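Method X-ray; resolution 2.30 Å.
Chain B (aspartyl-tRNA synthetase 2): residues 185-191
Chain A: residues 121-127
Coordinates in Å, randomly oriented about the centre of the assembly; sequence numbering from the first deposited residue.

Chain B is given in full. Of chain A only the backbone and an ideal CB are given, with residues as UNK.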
# COMPACT_ATOMS: atom_id res chain seq x y z
N ILE B 185 -17.66 7.05 -5.22
CA ILE B 185 -17.75 6.85 -6.65
C ILE B 185 -17.14 5.50 -7.00
O ILE B 185 -17.67 4.77 -7.84
CB ILE B 185 -16.99 7.93 -7.42
CG1 ILE B 185 -17.64 9.30 -7.15
CG2 ILE B 185 -17.00 7.62 -8.91
CD1 ILE B 185 -16.94 10.45 -7.84
N MET B 186 -16.04 5.15 -6.35
CA MET B 186 -15.41 3.87 -6.65
C MET B 186 -16.24 2.69 -6.14
O MET B 186 -16.08 1.57 -6.61
CB MET B 186 -13.97 3.82 -6.11
CG MET B 186 -13.00 4.77 -6.84
SD MET B 186 -13.12 4.72 -8.64
CE MET B 186 -12.25 3.22 -8.97
N VAL B 187 -17.14 2.95 -5.18
CA VAL B 187 -18.01 1.89 -4.68
C VAL B 187 -18.97 1.47 -5.80
O VAL B 187 -19.38 0.32 -5.87
CB VAL B 187 -18.84 2.37 -3.45
CG1 VAL B 187 -19.99 1.43 -3.19
CG2 VAL B 187 -17.95 2.45 -2.23
N GLY B 188 -19.32 2.42 -6.66
CA GLY B 188 -20.21 2.11 -7.77
C GLY B 188 -19.47 1.42 -8.90
O GLY B 188 -20.08 0.89 -9.83
N VAL B 189 -18.15 1.41 -8.81
CA VAL B 189 -17.30 0.79 -9.82
C VAL B 189 -16.88 -0.62 -9.40
O VAL B 189 -17.02 -1.57 -10.17
CB VAL B 189 -16.05 1.66 -10.09
CG1 VAL B 189 -15.15 0.99 -11.13
CG2 VAL B 189 -16.47 3.05 -10.58
N PHE B 190 -16.40 -0.75 -8.17
CA PHE B 190 -15.92 -2.04 -7.66
C PHE B 190 -16.71 -2.62 -6.48
O PHE B 190 -16.38 -3.69 -5.98
CB PHE B 190 -14.45 -1.92 -7.27
CG PHE B 190 -13.53 -1.67 -8.44
CD1 PHE B 190 -13.47 -2.57 -9.50
CD2 PHE B 190 -12.69 -0.55 -8.47
CE1 PHE B 190 -12.60 -2.37 -10.56
CE2 PHE B 190 -11.82 -0.33 -9.54
CZ PHE B 190 -11.77 -1.25 -10.59
N GLU B 191 -17.73 -1.89 -6.03
CA GLU B 191 -18.59 -2.33 -4.93
C GLU B 191 -17.92 -2.35 -3.56
O GLU B 191 -18.53 -1.98 -2.55
CB GLU B 191 -19.14 -3.74 -5.22
CG GLU B 191 -20.08 -3.86 -6.42
CD GLU B 191 -20.51 -5.30 -6.71
OE1 GLU B 191 -20.62 -6.09 -5.75
OE2 GLU B 191 -20.74 -5.64 -7.89
N UNK A 121 -13.69 0.37 -18.75
CA UNK A 121 -13.17 1.54 -18.06
C UNK A 121 -12.43 1.16 -16.77
O UNK A 121 -11.30 1.59 -16.55
CB UNK A 121 -14.31 2.51 -17.74
N UNK A 122 -13.07 0.34 -15.94
CA UNK A 122 -12.49 -0.09 -14.67
C UNK A 122 -11.44 -1.19 -14.79
O UNK A 122 -10.63 -1.38 -13.88
CB UNK A 122 -13.61 -0.57 -13.74
N UNK A 123 -11.45 -1.92 -15.91
CA UNK A 123 -10.50 -3.01 -16.12
C UNK A 123 -9.03 -2.63 -15.79
O UNK A 123 -8.36 -3.34 -15.03
CB UNK A 123 -10.59 -3.48 -17.57
N UNK A 124 -8.53 -1.53 -16.37
CA UNK A 124 -7.14 -1.11 -16.10
C UNK A 124 -6.84 -0.93 -14.61
O UNK A 124 -5.79 -1.35 -14.12
CB UNK A 124 -6.85 0.20 -16.83
N UNK A 125 -7.78 -0.31 -13.90
CA UNK A 125 -7.63 -0.05 -12.47
C UNK A 125 -7.57 -1.34 -11.68
O UNK A 125 -6.87 -1.44 -10.66
CB UNK A 125 -8.78 0.82 -11.96
N UNK A 126 -8.32 -2.33 -12.14
CA UNK A 126 -8.33 -3.62 -11.46
C UNK A 126 -6.98 -4.29 -11.70
O UNK A 126 -6.43 -4.92 -10.81
CB UNK A 126 -9.48 -4.50 -11.95
N UNK A 127 -6.44 -4.13 -12.91
CA UNK A 127 -5.15 -4.73 -13.22
C UNK A 127 -4.05 -4.09 -12.36
O UNK A 127 -3.25 -4.80 -11.75
CB UNK A 127 -4.83 -4.57 -14.71

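Chain A runs as a helix through this stretch and crosses the chain B helix at close to a right angle, with the axes 11.1 Å apart at their closest. Positions 122, 125 and 126 make the contacts.

Position 121 has its CA-to-CB bond sideways, and nothing of this stretch of chain B lies within 5.5 Å of the ideal CB. The stretch sets no demand here, and many residues would suit. The residue is Ala A121, which makes no contact with it.

Position 122 points toward chain B. The ideal CB is already tight, 3.4 Å from CG1 of Val B189, and lies 3.7 Å from CZ of Phe B190. Beyond them is the carbonyl O of Val B189, in the last turn of its helix, which could accept a hydrogen bond. A long unbranched donor, lysine or arginine, would suit, as might glutamine; a small residue would fit but could not reach the carbonyl. The residue is Arg A122. Chi1 is p and the rest of the chain is extended, which brings NH1 to the carbonyl O of Val B189, to which it donates a hydrogen bond at 3.1 Å. The oxygen lies near the guanidinium plane, at its edge.

Position 123 points away from chain B. Any helix-compatible residue would suit as far as this stretch of chain B is concerned. It is Ala A123.

Position 124 points sideways and is out of contact with this stretch of chain B. Phi is -56°, and its N has no bond to the preceding turn, so proline is possible, among many others. It is Pro A124, whose ring nitrogen has no hydrogen to donate, in keeping with the kink here.

Position 125 points toward chain B. Its ideal CB is 3.9 Å from CZ of Phe B190 and 5.2 Å from CE of Met B186. The surroundings are apolar, so leucine, isoleucine or methionine would suit. The residue is Leu A125, with rotamer m, t. Its CD1 packs 3.6 Å from CE of Met B186, while its CB meets the edge of the Phe B190 ring.

Position 126 points sideways, with its ideal CB 4.0 Å from CE1 of Phe B190. The ring offers aromatic carbons for aliphatic ones to pack against, and no polar partner is near. Leucine, methionine, or a long chain with a polar end would suit. The residue is Lys A126. Its CG packs against CE1 of Phe B190, and NZ makes no contact with this stretch of chain B.

Position 127 is out of reach, so this stretch of chain B does not discriminate. It is Val A127.

Chain A (121-127) ARAPLKV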
# COMPACT_ATOMS: atom_id res chain seq x y z
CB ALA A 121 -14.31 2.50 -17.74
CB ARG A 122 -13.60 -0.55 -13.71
CG ARG A 122 -14.23 -1.88 -14.12
CD ARG A 122 -15.47 -2.25 -13.31
NE ARG A 122 -15.97 -3.56 -13.74
CZ ARG A 122 -17.11 -4.12 -13.33
NH1 ARG A 122 -17.90 -3.49 -12.47
NH2 ARG A 122 -17.44 -5.33 -13.78
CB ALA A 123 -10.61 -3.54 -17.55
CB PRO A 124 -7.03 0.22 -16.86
CG PRO A 124 -7.98 0.03 -18.01
CD PRO A 124 -9.17 -0.64 -17.36
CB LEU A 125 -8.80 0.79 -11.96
CG LEU A 125 -9.07 2.11 -12.66
CD1 LEU A 125 -10.09 2.92 -11.86
CD2 LEU A 125 -7.77 2.89 -12.78
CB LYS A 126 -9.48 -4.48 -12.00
CG LYS A 126 -10.10 -5.43 -10.99
CD LYS A 126 -9.34 -6.73 -10.87
CE LYS A 126 -10.13 -7.75 -10.06
NZ LYS A 126 -10.46 -7.26 -8.69
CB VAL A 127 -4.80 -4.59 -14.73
CG1 VAL A 127 -3.39 -5.07 -15.00
CG2 VAL A 127 -5.78 -5.42 -15.56
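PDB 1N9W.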